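Local atomic coordinates of beta-mannosidase (Trichoderma harzianum, PDB entry 4CVU), a protein that probably hydrolyses terminal beta-linked mannose residues from the non-reducing ends of oligosaccharides, as a fungal glycoside hydrolase of family 2. Residues Glu653-Val665 with Gln930-Pro942. Numbering follows the deposited sequence.
Sequences ERYYPTPDKTDPV and QVTVESLWDLTTP. With CD (cadmium ion), chain Q; NAG (2-acetamido-2-deoxy-beta-D-glucopyranose), chain H; NAG (2-acetamido-2-deoxy-beta-D-glucopyranose), chain B.
The backbones approach closest at Lys661 and Pro942, whose CA atoms lie 4.4 Å apart. Next to them the N-H of Thr662 runs almost straight (173°) to OXT of the terminal carboxylate of Pro942. Lys661 supplies two of the three direct hydrogen bonds between the segments. Its chain is bent at chi2 (-77°) and straight beyond, which carries NZ alongside Thr941 to two backbone oxygens: Asp938 O at 2.7 Å, almost head-on to its C=O bond, and Thr941 O at 2.9 Å, from above the carbonyl plane. A methionine in its place would probably leave both carbonyls without this donor and the C-terminal tail less firmly held. The arrangement illustrates how a chain end can be tied down across domains: 930-942 runs from the last strand of the C-terminal Ig-fold domain onto the loop joining helices 638-655 and 664-692, probably part of the catalytic barrel, as in other family 2 enzymes. One water bridges Asp660 N to the carbonyls of Leu939 and Thr941. The apolar part centres on Pro657 and Leu939, with CB of Pro657 4.1 Å from CB of Leu939 and 3.6 Å from CG2 of Thr940. Both carboxylate oxygens of Asp660 bind a cadmium ion, and OD1 also accepts from N2 of a protein-attached N-acetylglucosamine.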
ATOM      1  N   GLU A 653      16.230 -11.108 -21.465  1.00 40.02           N
ATOM      2  CA  GLU A 653      16.261 -10.704 -22.856  1.00 42.13           C
ATOM      3  C   GLU A 653      17.052 -11.704 -23.660  1.00 41.49           C
ATOM      4  O   GLU A 653      16.719 -11.974 -24.787  1.00 42.42           O
ATOM      5  CB  GLU A 653      16.850  -9.306 -23.051  1.00 43.28           C
ATOM      6  CG  GLU A 653      15.934  -8.174 -22.605  1.00 43.64           C
ATOM      7  CD  GLU A 653      16.626  -6.825 -22.576  1.00 45.17           C
ATOM      8  OE1 GLU A 653      17.872  -6.736 -22.727  1.00 43.67           O
ATOM      9  OE2 GLU A 653      15.896  -5.843 -22.430  1.00 45.39           O
ATOM     10  N   ARG A 654      18.064 -12.288 -23.046  1.00 42.67           N
ATOM     11  CA  ARG A 654      18.955 -13.210 -23.769  1.00 44.87           C
ATOM     12  C   ARG A 654      18.332 -14.580 -23.995  1.00 44.98           C
ATOM     13  O   ARG A 654      18.636 -15.217 -25.002  1.00 46.06           O
ATOM     14  CB  ARG A 654      20.268 -13.373 -23.040  1.00 45.82           C
ATOM     15  CG  ARG A 654      21.264 -14.270 -23.771  1.00 49.35           C
ATOM     16  CD  ARG A 654      22.575 -14.384 -22.998  1.00 51.78           C
ATOM     17  NE  ARG A 654      23.440 -13.215 -23.159  1.00 53.24           N
ATOM     18  CZ  ARG A 654      24.344 -13.053 -24.139  1.00 54.42           C
ATOM     19  NH1 ARG A 654      24.519 -13.964 -25.082  1.00 54.16           N
ATOM     20  NH2 ARG A 654      25.070 -11.947 -24.177  1.00 55.67           N
ATOM     21  N   TYR A 655      17.432 -14.999 -23.094  1.00 42.42           N
ATOM     22  CA  TYR A 655      16.969 -16.384 -23.063  1.00 41.59           C
ATOM     23  C   TYR A 655      15.465 -16.621 -23.124  1.00 41.48           C
ATOM     24  O   TYR A 655      15.044 -17.669 -23.641  1.00 40.02           O
ATOM     25  CB  TYR A 655      17.521 -17.090 -21.810  1.00 41.63           C
ATOM     26  CG  TYR A 655      19.020 -17.237 -21.821  1.00 43.20           C
ATOM     27  CD1 TYR A 655      19.656 -18.130 -22.686  1.00 43.51           C
ATOM     28  CD2 TYR A 655      19.801 -16.494 -20.969  1.00 41.71           C
ATOM     29  CE1 TYR A 655      21.040 -18.272 -22.677  1.00 44.34           C
ATOM     30  CE2 TYR A 655      21.169 -16.619 -20.966  1.00 44.82           C
ATOM     31  CZ  TYR A 655      21.786 -17.495 -21.822  1.00 45.10           C
ATOM     32  OH  TYR A 655      23.149 -17.605 -21.787  1.00 47.49           O
ATOM     33  N   TYR A 656      14.672 -15.673 -22.623  1.00 40.64           N
ATOM     34  CA  TYR A 656      13.229 -15.882 -22.433  1.00 39.87           C
ATOM     35  C   TYR A 656      12.336 -14.864 -23.139  1.00 40.38           C
ATOM     36  O   TYR A 656      12.726 -13.730 -23.349  1.00 40.92           O
ATOM     37  CB  TYR A 656      12.902 -15.906 -20.946  1.00 39.01           C
ATOM     38  CG  TYR A 656      13.565 -17.060 -20.269  1.00 38.19           C
ATOM     39  CD1 TYR A 656      12.950 -18.296 -20.214  1.00 38.34           C
ATOM     40  CD2 TYR A 656      14.855 -16.937 -19.775  1.00 39.30           C
ATOM     41  CE1 TYR A 656      13.584 -19.401 -19.633  1.00 37.29           C
ATOM     42  CE2 TYR A 656      15.509 -18.010 -19.202  1.00 37.72           C
ATOM     43  CZ  TYR A 656      14.882 -19.239 -19.144  1.00 38.36           C
ATOM     44  OH  TYR A 656      15.572 -20.270 -18.576  1.00 36.89           O
ATOM     45  N   PRO A 657      11.102 -15.253 -23.473  1.00 40.62           N
ATOM     46  CA  PRO A 657      10.298 -14.254 -24.168  1.00 42.17           C
ATOM     47  C   PRO A 657      10.212 -13.014 -23.287  1.00 40.67           C
ATOM     48  O   PRO A 657      10.213 -13.149 -22.084  1.00 41.01           O
ATOM     49  CB  PRO A 657       8.943 -14.949 -24.343  1.00 42.43           C
ATOM     50  CG  PRO A 657       9.247 -16.418 -24.221  1.00 41.00           C
ATOM     51  CD  PRO A 657      10.356 -16.494 -23.232  1.00 40.91           C
ATOM     52  N   THR A 658      10.158 -11.832 -23.901  1.00 39.59           N
ATOM     53  CA  THR A 658      10.188 -10.558 -23.185  1.00 39.29           C
ATOM     54  C   THR A 658       8.795  -9.988 -23.146  1.00 38.15           C
ATOM     55  O   THR A 658       8.278  -9.547 -24.178  1.00 37.17           O
ATOM     56  CB  THR A 658      11.075  -9.533 -23.909  1.00 40.08           C
ATOM     57  OG1 THR A 658      10.644  -9.469 -25.254  1.00 41.53           O
ATOM     58  CG2 THR A 658      12.557  -9.961 -23.866  1.00 41.35           C
ATOM     59  N   PRO A 659       8.165  -9.977 -21.971  1.00 37.71           N
ATOM     60  CA  PRO A 659       6.757  -9.578 -22.026  1.00 38.34           C
ATOM     61  C   PRO A 659       6.525  -8.156 -22.560  1.00 40.00           C
ATOM     62  O   PRO A 659       7.393  -7.297 -22.431  1.00 39.85           O
ATOM     63  CB  PRO A 659       6.299  -9.688 -20.577  1.00 38.08           C
ATOM     64  CG  PRO A 659       7.217 -10.676 -19.979  1.00 38.10           C
ATOM     65  CD  PRO A 659       8.543 -10.493 -20.657  1.00 38.29           C
ATOM     66  N   ASP A 660       5.341  -7.920 -23.116  1.00 40.12           N
ATOM     67  CA  ASP A 660       4.918  -6.598 -23.552  1.00 41.75           C
ATOM     68  C   ASP A 660       3.406  -6.458 -23.351  1.00 41.65           C
ATOM     69  O   ASP A 660       2.669  -6.245 -24.289  1.00 42.13           O
ATOM     70  CB  ASP A 660       5.278  -6.423 -25.024  1.00 42.21           C
ATOM     71  CG  ASP A 660       5.167  -4.995 -25.494  1.00 43.68           C
ATOM     72  OD1 ASP A 660       5.580  -4.078 -24.786  1.00 42.67           O
ATOM     73  OD2 ASP A 660       4.681  -4.803 -26.609  1.00 47.52           O
ATOM     74  N   LYS A 661       2.968  -6.622 -22.123  1.00 41.55           N
ATOM     75  CA  LYS A 661       1.549  -6.660 -21.773  1.00 43.28           C
ATOM     76  C   LYS A 661       0.961  -5.273 -21.686  1.00 44.10           C
ATOM     77  O   LYS A 661       1.564  -4.373 -21.124  1.00 44.21           O
ATOM     78  CB  LYS A 661       1.330  -7.312 -20.416  1.00 43.60           C
ATOM     79  CG  LYS A 661       1.902  -8.705 -20.259  1.00 44.38           C
ATOM     80  CD  LYS A 661       0.991  -9.652 -20.974  1.00 43.56           C
ATOM     81  CE  LYS A 661       1.405 -11.077 -20.800  1.00 43.98           C
ATOM     82  NZ  LYS A 661       0.383 -11.836 -21.557  1.00 42.74           N
ATOM     83  N   THR A 662      -0.249  -5.136 -22.224  1.00 44.40           N
ATOM     84  CA  THR A 662      -0.908  -3.865 -22.356  1.00 44.24           C
ATOM     85  C   THR A 662      -1.339  -3.337 -20.980  1.00 43.52           C
ATOM     86  O   THR A 662      -1.176  -2.160 -20.705  1.00 45.98           O
ATOM     87  CB  THR A 662      -2.097  -3.993 -23.366  1.00 45.40           C
ATOM     88  OG1 THR A 662      -1.560  -4.260 -24.666  1.00 44.72           O
ATOM     89  CG2 THR A 662      -2.947  -2.742 -23.415  1.00 44.92           C
ATOM     90  N   ASP A 663      -1.867  -4.200 -20.125  1.00 42.90           N
ATOM     91  CA  ASP A 663      -2.138  -3.853 -18.720  1.00 43.85           C
ATOM     92  C   ASP A 663      -0.779  -3.781 -17.963  1.00 43.03           C
ATOM     93  O   ASP A 663      -0.091  -4.804 -17.841  1.00 43.84           O
ATOM     94  CB  ASP A 663      -3.058  -4.914 -18.095  1.00 44.19           C
ATOM     95  CG  ASP A 663      -3.525  -4.556 -16.697  1.00 45.77           C
ATOM     96  OD1 ASP A 663      -2.832  -3.779 -15.996  1.00 45.54           O
ATOM     97  OD2 ASP A 663      -4.596  -5.069 -16.287  1.00 44.48           O
ATOM     98  N   PRO A 664      -0.387  -2.583 -17.486  1.00 41.87           N
ATOM     99  CA  PRO A 664       0.946  -2.399 -16.845  1.00 40.08           C
ATOM    100  C   PRO A 664       1.188  -3.319 -15.643  1.00 38.55           C
ATOM    101  O   PRO A 664       2.304  -3.725 -15.376  1.00 37.05           O
ATOM    102  CB  PRO A 664       0.958  -0.909 -16.407  1.00 40.84           C
ATOM    103  CG  PRO A 664      -0.467  -0.441 -16.512  1.00 42.68           C
ATOM    104  CD  PRO A 664      -1.216  -1.353 -17.446  1.00 41.76           C
ATOM    105  N   VAL A 665       0.115  -3.665 -14.949  1.00 37.05           N
ATOM    106  CA  VAL A 665       0.158  -4.602 -13.835  1.00 37.87           C
ATOM    107  C   VAL A 665       0.490  -6.023 -14.270  1.00 35.88           C
ATOM    108  O   VAL A 665       1.275  -6.677 -13.612  1.00 36.70           O
ATOM    109  CB  VAL A 665      -1.187  -4.664 -13.102  1.00 37.97           C
ATOM    110  CG1 VAL A 665      -1.126  -5.714 -12.031  1.00 41.11           C
ATOM    111  CG2 VAL A 665      -1.553  -3.314 -12.513  1.00 40.06           C
ATOM    112  N   GLN A 930      -9.744 -19.320  -7.369  1.00 44.32           N
ATOM    113  CA  GLN A 930      -8.924 -18.166  -7.759  1.00 45.37           C
ATOM    114  C   GLN A 930      -7.580 -18.630  -8.273  1.00 41.83           C
ATOM    115  O   GLN A 930      -6.780 -17.826  -8.702  1.00 41.90           O
ATOM    116  CB  GLN A 930      -8.733 -17.201  -6.597  1.00 47.04           C
ATOM    117  CG  GLN A 930     -10.050 -16.778  -5.912  1.00 52.46           C
ATOM    118  CD  GLN A 930      -9.871 -16.491  -4.416  1.00 61.02           C
ATOM    119  OE1 GLN A 930      -8.727 -16.336  -3.926  1.00 60.91           O
ATOM    120  NE2 GLN A 930     -10.998 -16.435  -3.668  1.00 61.49           N
ATOM    121  N   VAL A 931      -7.322 -19.927  -8.243  1.00 39.35           N
ATOM    122  CA  VAL A 931      -6.034 -20.415  -8.773  1.00 36.24           C
ATOM    123  C   VAL A 931      -6.053 -20.236 -10.269  1.00 36.04           C
ATOM    124  O   VAL A 931      -7.098 -20.457 -10.882  1.00 34.60           O
ATOM    125  CB  VAL A 931      -5.811 -21.885  -8.429  1.00 36.59           C
ATOM    126  CG1 VAL A 931      -4.556 -22.434  -9.120  1.00 36.37           C
ATOM    127  CG2 VAL A 931      -5.706 -22.076  -6.924  1.00 37.18           C
ATOM    128  N   THR A 932      -4.890 -19.944 -10.898  1.00 33.82           N
ATOM    129  CA  THR A 932      -4.839 -19.751 -12.333  1.00 33.71           C
ATOM    130  C   THR A 932      -3.694 -20.610 -12.859  1.00 32.79           C
ATOM    131  O   THR A 932      -2.871 -21.067 -12.061  1.00 31.55           O
ATOM    132  CB  THR A 932      -4.516 -18.278 -12.743  1.00 35.38           C
ATOM    133  OG1 THR A 932      -3.170 -17.947 -12.314  1.00 34.67           O
ATOM    134  CG2 THR A 932      -5.506 -17.279 -12.114  1.00 36.52           C
ATOM    135  N   VAL A 933      -3.715 -20.888 -14.156  1.00 32.47           N
ATOM    136  CA  VAL A 933      -2.618 -21.633 -14.829  1.00 32.62           C
ATOM    137  C   VAL A 933      -2.134 -20.871 -16.056  1.00 33.11           C
ATOM    138  O   VAL A 933      -2.893 -20.159 -16.690  1.00 32.85           O
ATOM    139  CB  VAL A 933      -3.038 -23.093 -15.168  1.00 33.45           C
ATOM    140  CG1 VAL A 933      -4.163 -23.161 -16.190  1.00 34.48           C
ATOM    141  CG2 VAL A 933      -1.834 -23.927 -15.682  1.00 33.85           C
ATOM    142  N   GLU A 934      -0.857 -21.038 -16.436  1.00 32.75           N
ATOM    143  CA  GLU A 934      -0.359 -20.308 -17.568  1.00 32.81           C
ATOM    144  C   GLU A 934       0.828 -21.089 -18.029  1.00 33.11           C
ATOM    145  O   GLU A 934       1.171 -22.078 -17.394  1.00 31.70           O
ATOM    146  CB  GLU A 934       0.112 -18.902 -17.164  1.00 34.49           C
ATOM    147  CG  GLU A 934       1.439 -18.893 -16.401  1.00 36.18           C
ATOM    148  CD  GLU A 934       1.736 -17.540 -15.802  1.00 39.55           C
ATOM    149  OE1 GLU A 934       0.927 -17.050 -14.932  1.00 39.15           O
ATOM    150  OE2 GLU A 934       2.758 -16.930 -16.215  1.00 39.24           O
ATOM    151  N   SER A 935       1.412 -20.632 -19.136  1.00 33.09           N
ATOM    152  CA  SER A 935       2.646 -21.247 -19.689  1.00 32.66           C
ATOM    153  C   SER A 935       3.555 -20.213 -20.340  1.00 32.53           C
ATOM    154  O   SER A 935       3.267 -19.033 -20.440  1.00 33.06           O
ATOM    155  CB  SER A 935       2.264 -22.354 -20.689  1.00 32.47           C
ATOM    156  OG  SER A 935       1.777 -21.848 -21.953  1.00 32.62           O
ATOM    157  N   LEU A 936       4.661 -20.678 -20.891  1.00 33.11           N
ATOM    158  CA  LEU A 936       5.540 -19.789 -21.577  1.00 33.56           C
ATOM    159  C   LEU A 936       4.827 -18.949 -22.613  1.00 34.89           C
ATOM    160  O   LEU A 936       5.159 -17.753 -22.807  1.00 34.76           O
ATOM    161  CB  LEU A 936       6.603 -20.652 -22.279  1.00 33.92           C
ATOM    162  CG  LEU A 936       7.832 -19.936 -22.778  1.00 35.02           C
ATOM    163  CD1 LEU A 936       8.755 -19.477 -21.653  1.00 34.65           C
ATOM    164  CD2 LEU A 936       8.574 -20.902 -23.708  1.00 35.20           C
ATOM    165  N   TRP A 937       3.886 -19.567 -23.330  1.00 36.81           N
ATOM    166  CA  TRP A 937       3.110 -18.870 -24.360  1.00 38.89           C
ATOM    167  C   TRP A 937       2.539 -17.563 -23.856  1.00 39.81           C
ATOM    168  O   TRP A 937       2.490 -16.567 -24.568  1.00 39.61           O
ATOM    169  CB  TRP A 937       1.973 -19.792 -24.865  1.00 40.64           C
ATOM    170  CG  TRP A 937       0.894 -19.093 -25.625  1.00 41.74           C
ATOM    171  CD1 TRP A 937      -0.344 -18.712 -25.151  1.00 40.92           C
ATOM    172  CD2 TRP A 937       0.962 -18.654 -26.976  1.00 42.32           C
ATOM    173  NE1 TRP A 937      -1.033 -18.074 -26.127  1.00 43.49           N
ATOM    174  CE2 TRP A 937      -0.262 -18.015 -27.261  1.00 44.14           C
ATOM    175  CE3 TRP A 937       1.943 -18.732 -27.970  1.00 43.61           C
ATOM    176  CZ2 TRP A 937      -0.551 -17.457 -28.515  1.00 46.31           C
ATOM    177  CZ3 TRP A 937       1.669 -18.175 -29.225  1.00 47.17           C
ATOM    178  CH2 TRP A 937       0.420 -17.544 -29.489  1.00 47.01           C
ATOM    179  N   ASP A 938       2.115 -17.552 -22.602  1.00 41.01           N
ATOM    180  CA  ASP A 938       1.399 -16.378 -22.099  1.00 42.20           C
ATOM    181  C   ASP A 938       2.327 -15.170 -21.868  1.00 42.45           C
ATOM    182  O   ASP A 938       1.849 -14.055 -21.817  1.00 41.61           O
ATOM    183  CB  ASP A 938       0.668 -16.724 -20.813  1.00 42.16           C
ATOM    184  CG  ASP A 938      -0.474 -17.658 -21.062  1.00 42.98           C
ATOM    185  OD1 ASP A 938      -1.417 -17.253 -21.760  1.00 43.48           O
ATOM    186  OD2 ASP A 938      -0.417 -18.801 -20.584  1.00 40.82           O
ATOM    187  N   LEU A 939       3.642 -15.391 -21.790  1.00 42.85           N
ATOM    188  CA  LEU A 939       4.591 -14.273 -21.696  1.00 44.05           C
ATOM    189  C   LEU A 939       4.584 -13.412 -22.968  1.00 47.71           C
ATOM    190  O   LEU A 939       4.942 -12.246 -22.911  1.00 50.39           O
ATOM    191  CB  LEU A 939       6.016 -14.765 -21.444  1.00 43.38           C
ATOM    192  CG  LEU A 939       6.299 -15.540 -20.144  1.00 42.71           C
ATOM    193  CD1 LEU A 939       7.773 -15.850 -20.047  1.00 42.35           C
ATOM    194  CD2 LEU A 939       5.873 -14.733 -18.938  1.00 44.55           C
ATOM    195  N   THR A 940       4.135 -13.990 -24.077  1.00 48.15           N
ATOM    196  CA  THR A 940       4.326 -13.444 -25.416  1.00 48.54           C
ATOM    197  C   THR A 940       3.068 -12.720 -25.936  1.00 49.04           C
ATOM    198  O   THR A 940       3.135 -12.072 -26.963  1.00 51.03           O
ATOM    199  CB  THR A 940       4.753 -14.579 -26.400  1.00 49.19           C
ATOM    200  OG1 THR A 940       3.604 -15.258 -26.942  1.00 49.96           O
ATOM    201  CG2 THR A 940       5.654 -15.649 -25.695  1.00 50.78           C
ATOM    202  N   THR A 941       1.939 -12.826 -25.233  1.00 46.79           N
ATOM    203  CA  THR A 941       0.686 -12.210 -25.642  1.00 48.15           C
ATOM    204  C   THR A 941       0.506 -10.787 -25.066  1.00 49.81           C
ATOM    205  O   THR A 941       1.113 -10.459 -24.044  1.00 51.21           O
ATOM    206  CB  THR A 941      -0.513 -13.060 -25.180  1.00 46.77           C
ATOM    207  OG1 THR A 941      -0.464 -13.248 -23.762  1.00 43.69           O
ATOM    208  CG2 THR A 941      -0.507 -14.426 -25.858  1.00 46.07           C
ATOM    209  N   PRO A 942      -0.302  -9.957 -25.697  1.00 50.84           N
ATOM    210  CA  PRO A 942      -0.512  -8.621 -25.182  1.00 53.45           C
ATOM    211  C   PRO A 942      -1.441  -8.690 -23.989  1.00 52.41           C
ATOM    212  O   PRO A 942      -2.084  -9.733 -23.832  1.00 53.50           O
ATOM    213  CB  PRO A 942      -1.164  -7.885 -26.354  1.00 53.94           C
ATOM    214  CG  PRO A 942      -1.525  -8.915 -27.346  1.00 54.03           C
ATOM    215  CD  PRO A 942      -1.303 -10.254 -26.721  1.00 53.97           C
ATOM    216  OXT PRO A 942      -1.458  -7.731 -23.207  1.00 46.62           O
TER
HETATM  217 CD    CD Q1012       5.171  -2.294 -26.584  1.00 72.30          CD
HETATM  218  C1  NAG H1003       6.372  -3.826 -20.422  1.00 39.55           C
HETATM  219  C2  NAG H1003       6.140  -2.609 -21.349  1.00 44.83           C
HETATM  220  C3  NAG H1003       7.326  -2.304 -22.259  1.00 44.85           C
HETATM  221  C4  NAG H1003       8.596  -2.255 -21.435  1.00 43.45           C
HETATM  222  C5  NAG H1003       8.755  -3.572 -20.670  1.00 42.29           C
HETATM  223  C6  NAG H1003      10.019  -3.579 -19.797  1.00 42.94           C
HETATM  224  C7  NAG H1003       3.918  -1.952 -22.055  1.00 47.00           C
HETATM  225  C8  NAG H1003       2.757  -2.139 -22.999  1.00 44.59           C
HETATM  226  N2  NAG H1003       4.972  -2.746 -22.183  1.00 44.78           N
HETATM  227  O3  NAG H1003       7.109  -1.044 -22.859  1.00 47.14           O
HETATM  228  O4  NAG H1003       9.701  -2.068 -22.297  1.00 48.43           O
HETATM  229  O5  NAG H1003       7.642  -3.765 -19.837  1.00 40.44           O
HETATM  230  O6  NAG H1003      10.010  -2.497 -18.888  1.00 43.34           O
HETATM  231  O7  NAG H1003       3.877  -1.080 -21.208  1.00 48.42           O
HETATM  232  C1  NAG B   2      19.186  -1.062 -19.757  1.00 46.04           C
HETATM  233  C2  NAG B   2      20.700  -0.889 -19.864  1.00 47.48           C
HETATM  234  C3  NAG B   2      21.185  -0.920 -21.290  1.00 50.34           C
HETATM  235  C4  NAG B   2      20.654  -2.150 -21.994  1.00 50.64           C
HETATM  236  C5  NAG B   2      19.143  -2.189 -21.861  1.00 49.43           C
HETATM  237  C6  NAG B   2      18.582  -3.460 -22.497  1.00 48.24           C
HETATM  238  C7  NAG B   2      21.995   0.490 -18.301  1.00 52.91           C
HETATM  239  C8  NAG B   2      22.217   1.872 -17.762  1.00 51.88           C
HETATM  240  N2  NAG B   2      21.065   0.370 -19.260  1.00 50.24           N
HETATM  241  O3  NAG B   2      22.581  -0.995 -21.262  1.00 51.98           O
HETATM  242  O4  NAG B   2      21.025  -2.119 -23.356  1.00 51.76           O
HETATM  243  O5  NAG B   2      18.767  -2.190 -20.493  1.00 50.34           O
HETATM  244  O6  NAG B   2      17.217  -3.548 -22.165  1.00 46.55           O
HETATM  245  O7  NAG B   2      22.674  -0.445 -17.868  1.00 50.49           O
HETATM  246  O   HOH W   1       3.765 -10.001 -24.224  1.00 35.56           O
HETATM  247  O   HOH W   2      -2.670  -7.042 -20.419  1.00 40.31           O